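PDB 3VF1: 11R-lipoxygenase from Gersemia fruticosa, which probably oxygenates polyunsaturated fatty acids with molecular oxygen at a non-heme iron centre, under calcium control. Local coordinates for residues 489-501 against 673-687. Sequence-based numbering, arbitrary orientation.
Sequences KFYYKDDALLLWN and ITERNQGMVSPYTWL. With FRU (beta-D-fructofuranose), chain C.
With CG opposite its backbone N (chi1 177°) and a bend at chi3, R676 reaches from helix 653-676 to D495, whose CG points away from its carbonyl carbon (chi1 -61°). Both end nitrogens of R676 converge on OD2 of D495, NH2 at its syn lone pair (3.0 Å) and NH1 weakly; NH1 also lies 2.9 Å from OD1 of D495, the carboxylate turned 41° from the guanidinium plane. Side-on, NE and NH2 of R676 grip OD1 of N677, in-plane bonds that hold the guanidinium's rotation; ND2 of N677 bonds to O of Y684 (2.9 Å), positioning the amide. Y491 packs CB and CG over one guanidinium face; its ring makes an oblique Met-aromatic contact with M680. The Y684 ring lies flat against the helix backbone at Y491 and Y492, its edge toward OD2 of D495. A water joins OD2 of D495 to O of Y684 and N of L687. L687 packs CD1 on CB of A496 (3.9 Å) and CB on L499. K493 NZ and D494 OD1, themselves a salt bridge, hydrogen-bond the glycan's fructose. The R676–D495 salt bridge fastens helix 491-514 to the segment leading to the iron ligand I698, within the helical lipoxygenase domain.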
ATOM      1  N   LYS A 489      -6.833  22.469   8.831  1.00 30.16           N
ATOM      2  CA  LYS A 489      -5.547  21.909   9.243  1.00 31.21           C
ATOM      3  C   LYS A 489      -5.545  20.383   9.156  1.00 29.40           C
ATOM      4  O   LYS A 489      -4.866  19.705   9.924  1.00 29.08           O
ATOM      5  CB  LYS A 489      -5.189  22.385  10.653  1.00 30.21           C
ATOM      6  CG  LYS A 489      -5.184  23.904  10.779  1.00 32.13           C
ATOM      7  CD  LYS A 489      -4.792  24.379  12.167  1.00 35.10           C
ATOM      8  CE  LYS A 489      -3.283  24.441  12.331  1.00 39.93           C
ATOM      9  NZ  LYS A 489      -2.893  25.113  13.601  1.00 45.92           N
ATOM     10  N   PHE A 490      -6.314  19.863   8.205  1.00 29.13           N
ATOM     11  CA  PHE A 490      -6.343  18.440   7.898  1.00 25.57           C
ATOM     12  C   PHE A 490      -5.453  18.228   6.674  1.00 29.02           C
ATOM     13  O   PHE A 490      -5.937  18.126   5.547  1.00 29.87           O
ATOM     14  CB  PHE A 490      -7.781  18.011   7.610  1.00 23.67           C
ATOM     15  CG  PHE A 490      -7.987  16.519   7.543  1.00 23.49           C
ATOM     16  CD1 PHE A 490      -6.936  15.631   7.714  1.00 23.96           C
ATOM     17  CD2 PHE A 490      -9.251  16.007   7.305  1.00 24.87           C
ATOM     18  CE1 PHE A 490      -7.154  14.264   7.648  1.00 24.11           C
ATOM     19  CE2 PHE A 490      -9.468  14.648   7.237  1.00 22.98           C
ATOM     20  CZ  PHE A 490      -8.420  13.776   7.409  1.00 21.35           C
ATOM     21  N   TYR A 491      -4.148  18.172   6.904  1.00 26.21           N
ATOM     22  CA  TYR A 491      -3.170  18.215   5.822  1.00 26.92           C
ATOM     23  C   TYR A 491      -3.204  16.976   4.932  1.00 26.09           C
ATOM     24  O   TYR A 491      -2.985  17.074   3.728  1.00 29.00           O
ATOM     25  CB  TYR A 491      -1.768  18.423   6.397  1.00 27.28           C
ATOM     26  CG  TYR A 491      -1.660  19.677   7.231  1.00 30.62           C
ATOM     27  CD1 TYR A 491      -2.236  20.866   6.806  1.00 30.91           C
ATOM     28  CD2 TYR A 491      -1.002  19.670   8.454  1.00 34.08           C
ATOM     29  CE1 TYR A 491      -2.149  22.015   7.563  1.00 30.69           C
ATOM     30  CE2 TYR A 491      -0.912  20.815   9.222  1.00 33.73           C
ATOM     31  CZ  TYR A 491      -1.487  21.985   8.771  1.00 34.39           C
ATOM     32  OH  TYR A 491      -1.401  23.130   9.528  1.00 44.92           O
ATOM     33  N   TYR A 492      -3.472  15.814   5.518  1.00 25.13           N
ATOM     34  CA  TYR A 492      -3.632  14.602   4.727  1.00 26.78           C
ATOM     35  C   TYR A 492      -4.733  14.789   3.691  1.00 24.46           C
ATOM     36  O   TYR A 492      -4.590  14.388   2.541  1.00 25.35           O
ATOM     37  CB  TYR A 492      -3.985  13.407   5.610  1.00 26.21           C
ATOM     38  CG  TYR A 492      -4.671  12.300   4.839  1.00 24.25           C
ATOM     39  CD1 TYR A 492      -6.052  12.283   4.700  1.00 24.38           C
ATOM     40  CD2 TYR A 492      -3.939  11.286   4.230  1.00 24.25           C
ATOM     41  CE1 TYR A 492      -6.688  11.286   3.989  1.00 26.05           C
ATOM     42  CE2 TYR A 492      -4.567  10.282   3.515  1.00 25.43           C
ATOM     43  CZ  TYR A 492      -5.943  10.288   3.399  1.00 26.72           C
ATOM     44  OH  TYR A 492      -6.575   9.292   2.691  1.00 24.62           O
ATOM     45  N   LYS A 493      -5.837  15.396   4.111  1.00 24.57           N
ATOM     46  CA  LYS A 493      -6.993  15.578   3.240  1.00 24.98           C
ATOM     47  C   LYS A 493      -6.668  16.496   2.068  1.00 27.62           C
ATOM     48  O   LYS A 493      -7.022  16.202   0.928  1.00 31.06           O
ATOM     49  CB  LYS A 493      -8.175  16.134   4.038  1.00 27.76           C
ATOM     50  CG  LYS A 493      -9.348  16.598   3.185  1.00 27.85           C
ATOM     51  CD  LYS A 493      -9.299  18.092   2.903  1.00 28.61           C
ATOM     52  CE  LYS A 493      -9.463  18.908   4.177  1.00 31.05           C
ATOM     53  NZ  LYS A 493      -9.487  20.371   3.920  1.00 33.00           N
ATOM     54  N   ASP A 494      -5.989  17.603   2.348  1.00 26.27           N
ATOM     55  CA  ASP A 494      -5.636  18.561   1.306  1.00 29.80           C
ATOM     56  C   ASP A 494      -4.717  17.931   0.263  1.00 31.48           C
ATOM     57  O   ASP A 494      -4.930  18.087  -0.940  1.00 31.10           O
ATOM     58  CB  ASP A 494      -4.961  19.792   1.912  1.00 29.57           C
ATOM     59  CG  ASP A 494      -5.916  20.641   2.726  1.00 35.35           C
ATOM     60  OD1 ASP A 494      -7.130  20.621   2.436  1.00 39.97           O
ATOM     61  OD2 ASP A 494      -5.453  21.336   3.655  1.00 40.89           O
ATOM     62  N   ASP A 495      -3.699  17.218   0.731  1.00 28.11           N
ATOM     63  CA  ASP A 495      -2.708  16.628  -0.163  1.00 27.55           C
ATOM     64  C   ASP A 495      -3.271  15.430  -0.920  1.00 29.24           C
ATOM     65  O   ASP A 495      -3.028  15.272  -2.116  1.00 28.42           O
ATOM     66  CB  ASP A 495      -1.465  16.209   0.624  1.00 29.18           C
ATOM     67  CG  ASP A 495      -0.782  17.383   1.304  1.00 40.25           C
ATOM     68  OD1 ASP A 495      -0.953  18.529   0.828  1.00 39.10           O
ATOM     69  OD2 ASP A 495      -0.077  17.165   2.314  1.00 37.66           O
ATOM     70  N   ALA A 496      -4.022  14.586  -0.220  1.00 27.71           N
ATOM     71  CA  ALA A 496      -4.619  13.405  -0.833  1.00 27.74           C
ATOM     72  C   ALA A 496      -5.596  13.788  -1.944  1.00 28.94           C
ATOM     73  O   ALA A 496      -5.718  13.081  -2.943  1.00 30.88           O
ATOM     74  CB  ALA A 496      -5.321  12.562   0.222  1.00 25.68           C
ATOM     75  N   LEU A 497      -6.290  14.909  -1.770  1.00 29.66           N
ATOM     76  CA  LEU A 497      -7.274  15.352  -2.752  1.00 30.15           C
ATOM     77  C   LEU A 497      -6.608  15.927  -4.000  1.00 32.38           C
ATOM     78  O   LEU A 497      -7.151  15.823  -5.099  1.00 31.65           O
ATOM     79  CB  LEU A 497      -8.230  16.378  -2.139  1.00 29.10           C
ATOM     80  CG  LEU A 497      -9.310  15.812  -1.214  1.00 31.74           C
ATOM     81  CD1 LEU A 497     -10.155  16.935  -0.629  1.00 33.00           C
ATOM     82  CD2 LEU A 497     -10.191  14.815  -1.951  1.00 29.69           C
ATOM     83  N   LEU A 498      -5.437  16.533  -3.831  1.00 30.20           N
ATOM     84  CA  LEU A 498      -4.668  17.019  -4.969  1.00 26.94           C
ATOM     85  C   LEU A 498      -4.166  15.842  -5.797  1.00 28.44           C
ATOM     86  O   LEU A 498      -4.248  15.851  -7.025  1.00 29.64           O
ATOM     87  CB  LEU A 498      -3.477  17.856  -4.501  1.00 28.69           C
ATOM     88  CG  LEU A 498      -3.782  19.217  -3.871  1.00 31.38           C
ATOM     89  CD1 LEU A 498      -2.495  19.877  -3.408  1.00 27.11           C
ATOM     90  CD2 LEU A 498      -4.523  20.115  -4.851  1.00 30.04           C
ATOM     91  N   LEU A 499      -3.649  14.828  -5.111  1.00 27.13           N
ATOM     92  CA  LEU A 499      -3.072  13.663  -5.767  1.00 25.92           C
ATOM     93  C   LEU A 499      -4.144  12.831  -6.451  1.00 26.02           C
ATOM     94  O   LEU A 499      -3.941  12.328  -7.553  1.00 27.56           O
ATOM     95  CB  LEU A 499      -2.322  12.808  -4.748  1.00 24.25           C
ATOM     96  CG  LEU A 499      -1.021  13.427  -4.236  1.00 24.42           C
ATOM     97  CD1 LEU A 499      -0.690  12.935  -2.840  1.00 23.17           C
ATOM     98  CD2 LEU A 499       0.113  13.114  -5.198  1.00 25.04           C
ATOM     99  N   TRP A 500      -5.286  12.685  -5.788  1.00 26.41           N
ATOM    100  CA  TRP A 500      -6.407  11.941  -6.348  1.00 25.79           C
ATOM    101  C   TRP A 500      -6.835  12.537  -7.685  1.00 27.39           C
ATOM    102  O   TRP A 500      -6.994  11.821  -8.672  1.00 27.36           O
ATOM    103  CB  TRP A 500      -7.586  11.951  -5.376  1.00 25.49           C
ATOM    104  CG  TRP A 500      -8.818  11.319  -5.935  1.00 29.21           C
ATOM    105  CD1 TRP A 500      -9.780  11.925  -6.687  1.00 30.77           C
ATOM    106  CD2 TRP A 500      -9.223   9.953  -5.790  1.00 27.80           C
ATOM    107  NE1 TRP A 500     -10.761  11.021  -7.020  1.00 31.00           N
ATOM    108  CE2 TRP A 500     -10.442   9.803  -6.479  1.00 28.62           C
ATOM    109  CE3 TRP A 500      -8.673   8.843  -5.144  1.00 27.94           C
ATOM    110  CZ2 TRP A 500     -11.121   8.589  -6.541  1.00 31.62           C
ATOM    111  CZ3 TRP A 500      -9.348   7.638  -5.205  1.00 31.99           C
ATOM    112  CH2 TRP A 500     -10.560   7.521  -5.898  1.00 33.55           C
ATOM    113  N   ASN A 501      -7.016  13.853  -7.711  1.00 25.60           N
ATOM    114  CA  ASN A 501      -7.458  14.544  -8.916  1.00 29.25           C
ATOM    115  C   ASN A 501      -6.401  14.530 -10.017  1.00 28.79           C
ATOM    116  O   ASN A 501      -6.731  14.492 -11.201  1.00 29.47           O
ATOM    117  CB  ASN A 501      -7.851  15.986  -8.585  1.00 31.14           C
ATOM    118  CG  ASN A 501      -9.174  16.073  -7.847  1.00 38.25           C
ATOM    119  OD1 ASN A 501     -10.112  15.333  -8.143  1.00 40.45           O
ATOM    120  ND2 ASN A 501      -9.256  16.980  -6.881  1.00 39.64           N
ATOM    121  N   ILE A 673       2.769  21.781  -1.438  1.00 29.27           N
ATOM    122  CA  ILE A 673       3.002  21.168  -0.138  1.00 28.01           C
ATOM    123  C   ILE A 673       4.195  21.809   0.555  1.00 30.19           C
ATOM    124  O   ILE A 673       4.174  22.041   1.763  1.00 29.52           O
ATOM    125  CB  ILE A 673       3.254  19.657  -0.274  1.00 27.07           C
ATOM    126  CG1 ILE A 673       1.977  18.954  -0.742  1.00 29.92           C
ATOM    127  CG2 ILE A 673       3.727  19.075   1.050  1.00 25.45           C
ATOM    128  CD1 ILE A 673       2.170  17.490  -1.082  1.00 29.23           C
ATOM    129  N   THR A 674       5.236  22.097  -0.219  1.00 30.41           N
ATOM    130  CA  THR A 674       6.447  22.699   0.321  1.00 29.79           C
ATOM    131  C   THR A 674       6.171  24.098   0.861  1.00 31.05           C
ATOM    132  O   THR A 674       6.642  24.461   1.937  1.00 32.05           O
ATOM    133  CB  THR A 674       7.552  22.780  -0.744  1.00 30.64           C
ATOM    134  OG1 THR A 674       7.995  21.459  -1.077  1.00 30.94           O
ATOM    135  CG2 THR A 674       8.735  23.589  -0.235  1.00 27.47           C
ATOM    136  N   GLU A 675       5.402  24.880   0.111  1.00 29.62           N
ATOM    137  CA  GLU A 675       5.085  26.243   0.517  1.00 33.35           C
ATOM    138  C   GLU A 675       4.233  26.264   1.785  1.00 34.24           C
ATOM    139  O   GLU A 675       4.411  27.127   2.645  1.00 37.99           O
ATOM    140  CB  GLU A 675       4.381  26.988  -0.617  1.00 36.51           C
ATOM    141  CG  GLU A 675       5.303  27.333  -1.778  1.00 49.17           C
ATOM    142  CD  GLU A 675       4.577  28.001  -2.929  1.00 59.04           C
ATOM    143  OE1 GLU A 675       3.341  27.842  -3.029  1.00 61.44           O
ATOM    144  OE2 GLU A 675       5.243  28.688  -3.732  1.00 56.71           O
ATOM    145  N   ARG A 676       3.313  25.314   1.901  1.00 30.34           N
ATOM    146  CA  ARG A 676       2.478  25.211   3.093  1.00 33.19           C
ATOM    147  C   ARG A 676       3.312  24.785   4.295  1.00 35.04           C
ATOM    148  O   ARG A 676       3.136  25.301   5.399  1.00 39.59           O
ATOM    149  CB  ARG A 676       1.349  24.205   2.879  1.00 28.84           C
ATOM    150  CG  ARG A 676       0.479  23.999   4.109  1.00 32.85           C
ATOM    151  CD  ARG A 676      -0.226  22.666   4.069  1.00 32.45           C
ATOM    152  NE  ARG A 676       0.715  21.551   4.116  1.00 28.62           N
ATOM    153  CZ  ARG A 676       0.413  20.302   3.769  1.00 30.76           C
ATOM    154  NH1 ARG A 676      -0.809  20.003   3.344  1.00 28.63           N
ATOM    155  NH2 ARG A 676       1.334  19.351   3.842  1.00 29.93           N
ATOM    156  N   ASN A 677       4.219  23.840   4.073  1.00 31.16           N
ATOM    157  CA  ASN A 677       5.055  23.304   5.140  1.00 29.65           C
ATOM    158  C   ASN A 677       6.121  24.290   5.605  1.00 31.85           C
ATOM    159  O   ASN A 677       6.854  24.017   6.556  1.00 31.27           O
ATOM    160  CB  ASN A 677       5.732  22.011   4.678  1.00 25.74           C
ATOM    161  CG  ASN A 677       4.781  20.832   4.646  1.00 25.43           C
ATOM    162  OD1 ASN A 677       3.593  20.965   4.940  1.00 27.02           O
ATOM    163  ND2 ASN A 677       5.302  19.666   4.281  1.00 26.97           N
ATOM    164  N   GLN A 678       6.209  25.433   4.935  1.00 33.55           N
ATOM    165  CA  GLN A 678       7.244  26.410   5.240  1.00 36.88           C
ATOM    166  C   GLN A 678       7.125  26.934   6.668  1.00 36.10           C
ATOM    167  O   GLN A 678       6.086  27.465   7.062  1.00 37.05           O
ATOM    168  CB  GLN A 678       7.177  27.580   4.256  1.00 42.91           C
ATOM    169  CG  GLN A 678       8.364  28.524   4.350  1.00 52.05           C
ATOM    170  CD  GLN A 678       9.680  27.842   4.022  1.00 54.80           C
ATOM    171  OE1 GLN A 678      10.640  27.920   4.791  1.00 53.54           O
ATOM    172  NE2 GLN A 678       9.734  27.173   2.873  1.00 56.09           N
ATOM    173  N   GLY A 679       8.196  26.774   7.439  1.00 34.68           N
ATOM    174  CA  GLY A 679       8.272  27.332   8.777  1.00 34.93           C
ATOM    175  C   GLY A 679       7.613  26.490   9.855  1.00 33.42           C
ATOM    176  O   GLY A 679       7.512  26.922  11.001  1.00 34.44           O
ATOM    177  N   MET A 680       7.161  25.292   9.497  1.00 33.51           N
ATOM    178  CA  MET A 680       6.533  24.400  10.463  1.00 29.51           C
ATOM    179  C   MET A 680       7.580  23.592  11.215  1.00 32.39           C
ATOM    180  O   MET A 680       8.652  23.295  10.685  1.00 31.92           O
ATOM    181  CB  MET A 680       5.564  23.443   9.768  1.00 29.97           C
ATOM    182  CG  MET A 680       4.314  24.103   9.219  1.00 31.10           C
ATOM    183  SD  MET A 680       3.139  22.897   8.579  1.00 34.73           S
ATOM    184  CE  MET A 680       1.744  23.956   8.188  1.00 40.04           C
ATOM    185  N   VAL A 681       7.262  23.238  12.457  1.00 31.12           N
ATOM    186  CA  VAL A 681       8.140  22.397  13.259  1.00 33.47           C
ATOM    187  C   VAL A 681       7.992  20.942  12.833  1.00 30.57           C
ATOM    188  O   VAL A 681       8.978  20.226  12.678  1.00 31.07           O
ATOM    189  CB  VAL A 681       7.821  22.518  14.761  1.00 32.45           C
ATOM    190  CG1 VAL A 681       8.623  21.501  15.557  1.00 30.96           C
ATOM    191  CG2 VAL A 681       8.103  23.931  15.251  1.00 28.32           C
ATOM    192  N   SER A 682       6.748  20.517  12.644  1.00 30.88           N
ATOM    193  CA  SER A 682       6.458  19.157  12.213  1.00 30.35           C
ATOM    194  C   SER A 682       5.587  19.168  10.959  1.00 29.14           C
ATOM    195  O   SER A 682       4.375  18.963  11.035  1.00 30.33           O
ATOM    196  CB  SER A 682       5.756  18.383  13.330  1.00 30.47           C
ATOM    197  OG  SER A 682       5.556  17.030  12.957  1.00 31.33           O
ATOM    198  N   PRO A 683       6.204  19.415   9.795  1.00 30.08           N
ATOM    199  CA  PRO A 683       5.459  19.461   8.533  1.00 29.75           C
ATOM    200  C   PRO A 683       4.907  18.097   8.130  1.00 28.11           C
ATOM    201  O   PRO A 683       5.519  17.072   8.429  1.00 28.02           O
ATOM    202  CB  PRO A 683       6.515  19.919   7.523  1.00 29.04           C
ATOM    203  CG  PRO A 683       7.813  19.502   8.117  1.00 26.79           C
ATOM    204  CD  PRO A 683       7.643  19.654   9.594  1.00 26.13           C
ATOM    205  N   TYR A 684       3.756  18.091   7.465  1.00 28.02           N
ATOM    206  CA  TYR A 684       3.201  16.859   6.923  1.00 28.02           C
ATOM    207  C   TYR A 684       3.840  16.596   5.562  1.00 26.17           C
ATOM    208  O   TYR A 684       3.613  17.338   4.606  1.00 25.98           O
ATOM    209  CB  TYR A 684       1.682  16.959   6.794  1.00 26.25           C
ATOM    210  CG  TYR A 684       1.037  15.660   6.371  1.00 26.85           C
ATOM    211  CD1 TYR A 684       0.765  14.667   7.299  1.00 24.88           C
ATOM    212  CD2 TYR A 684       0.711  15.423   5.044  1.00 26.16           C
ATOM    213  CE1 TYR A 684       0.181  13.474   6.918  1.00 27.27           C
ATOM    214  CE2 TYR A 684       0.128  14.236   4.653  1.00 28.65           C
ATOM    215  CZ  TYR A 684      -0.136  13.264   5.597  1.00 26.71           C
ATOM    216  OH  TYR A 684      -0.717  12.075   5.213  1.00 27.80           O
ATOM    217  N   THR A 685       4.637  15.535   5.480  1.00 24.62           N
ATOM    218  CA  THR A 685       5.499  15.315   4.325  1.00 28.19           C
ATOM    219  C   THR A 685       5.293  13.959   3.660  1.00 28.20           C
ATOM    220  O   THR A 685       6.032  13.594   2.747  1.00 32.28           O
ATOM    221  CB  THR A 685       6.974  15.403   4.744  1.00 32.05           C
ATOM    222  OG1 THR A 685       7.246  14.410   5.742  1.00 28.93           O
ATOM    223  CG2 THR A 685       7.286  16.780   5.311  1.00 30.46           C
ATOM    224  N   TRP A 686       4.290  13.216   4.108  1.00 28.25           N
ATOM    225  CA  TRP A 686       4.140  11.824   3.701  1.00 28.65           C
ATOM    226  C   TRP A 686       3.458  11.657   2.344  1.00 28.82           C
ATOM    227  O   TRP A 686       3.429  10.556   1.797  1.00 31.29           O
ATOM    228  CB  TRP A 686       3.379  11.054   4.781  1.00 29.30           C
ATOM    229  CG  TRP A 686       3.942  11.297   6.138  1.00 29.48           C
ATOM    230  CD1 TRP A 686       3.333  11.934   7.179  1.00 33.23           C
ATOM    231  CD2 TRP A 686       5.248  10.936   6.597  1.00 27.88           C
ATOM    232  NE1 TRP A 686       4.176  11.984   8.263  1.00 34.75           N
ATOM    233  CE2 TRP A 686       5.358  11.378   7.931  1.00 30.17           C
ATOM    234  CE3 TRP A 686       6.332  10.278   6.013  1.00 30.09           C
ATOM    235  CZ2 TRP A 686       6.508  11.181   8.688  1.00 29.20           C
ATOM    236  CZ3 TRP A 686       7.475  10.083   6.767  1.00 32.16           C
ATOM    237  CH2 TRP A 686       7.553  10.531   8.090  1.00 33.01           C
ATOM    238  N   LEU A 687       2.917  12.742   1.802  1.00 26.41           N
ATOM    239  CA  LEU A 687       2.271  12.691   0.495  1.00 28.42           C
ATOM    240  C   LEU A 687       2.962  13.600  -0.518  1.00 26.70           C
ATOM    241  O   LEU A 687       2.398  13.922  -1.558  1.00 26.40           O
ATOM    242  CB  LEU A 687       0.786  13.042   0.611  1.00 26.39           C
ATOM    243  CG  LEU A 687      -0.095  11.935   1.197  1.00 25.30           C
ATOM    244  CD1 LEU A 687      -1.539  12.395   1.286  1.00 27.05           C
ATOM    245  CD2 LEU A 687       0.011  10.663   0.365  1.00 22.92           C
TER
HETATM  246  C1  FRU C   2      -9.725  20.413  -0.599  1.00 46.49           C
HETATM  247  C2  FRU C   2     -10.316  21.755  -0.187  1.00 49.46           C
HETATM  248  C3  FRU C   2      -9.557  22.914  -0.815  1.00 47.81           C
HETATM  249  C4  FRU C   2      -9.499  23.952   0.286  1.00 53.68           C
HETATM  250  C5  FRU C   2      -9.594  23.133   1.564  1.00 49.23           C
HETATM  251  C6  FRU C   2     -10.382  23.893   2.623  1.00 45.97           C
HETATM  252  O1  FRU C   2      -8.373  20.351  -0.206  1.00 40.19           O
HETATM  253  O2  FRU C   2     -11.658  21.840  -0.611  1.00 53.34           O
HETATM  254  O3  FRU C   2     -10.219  23.416  -1.953  1.00 56.49           O
HETATM  255  O4  FRU C   2      -8.320  24.720   0.242  1.00 59.81           O
HETATM  256  O5  FRU C   2     -10.224  21.910   1.220  1.00 52.34           O
HETATM  257  O6  FRU C   2      -9.823  23.695   3.901  1.00 43.39           O
HETATM  258  O   HOH W   1       2.589  15.814   2.195  1.00 25.38           O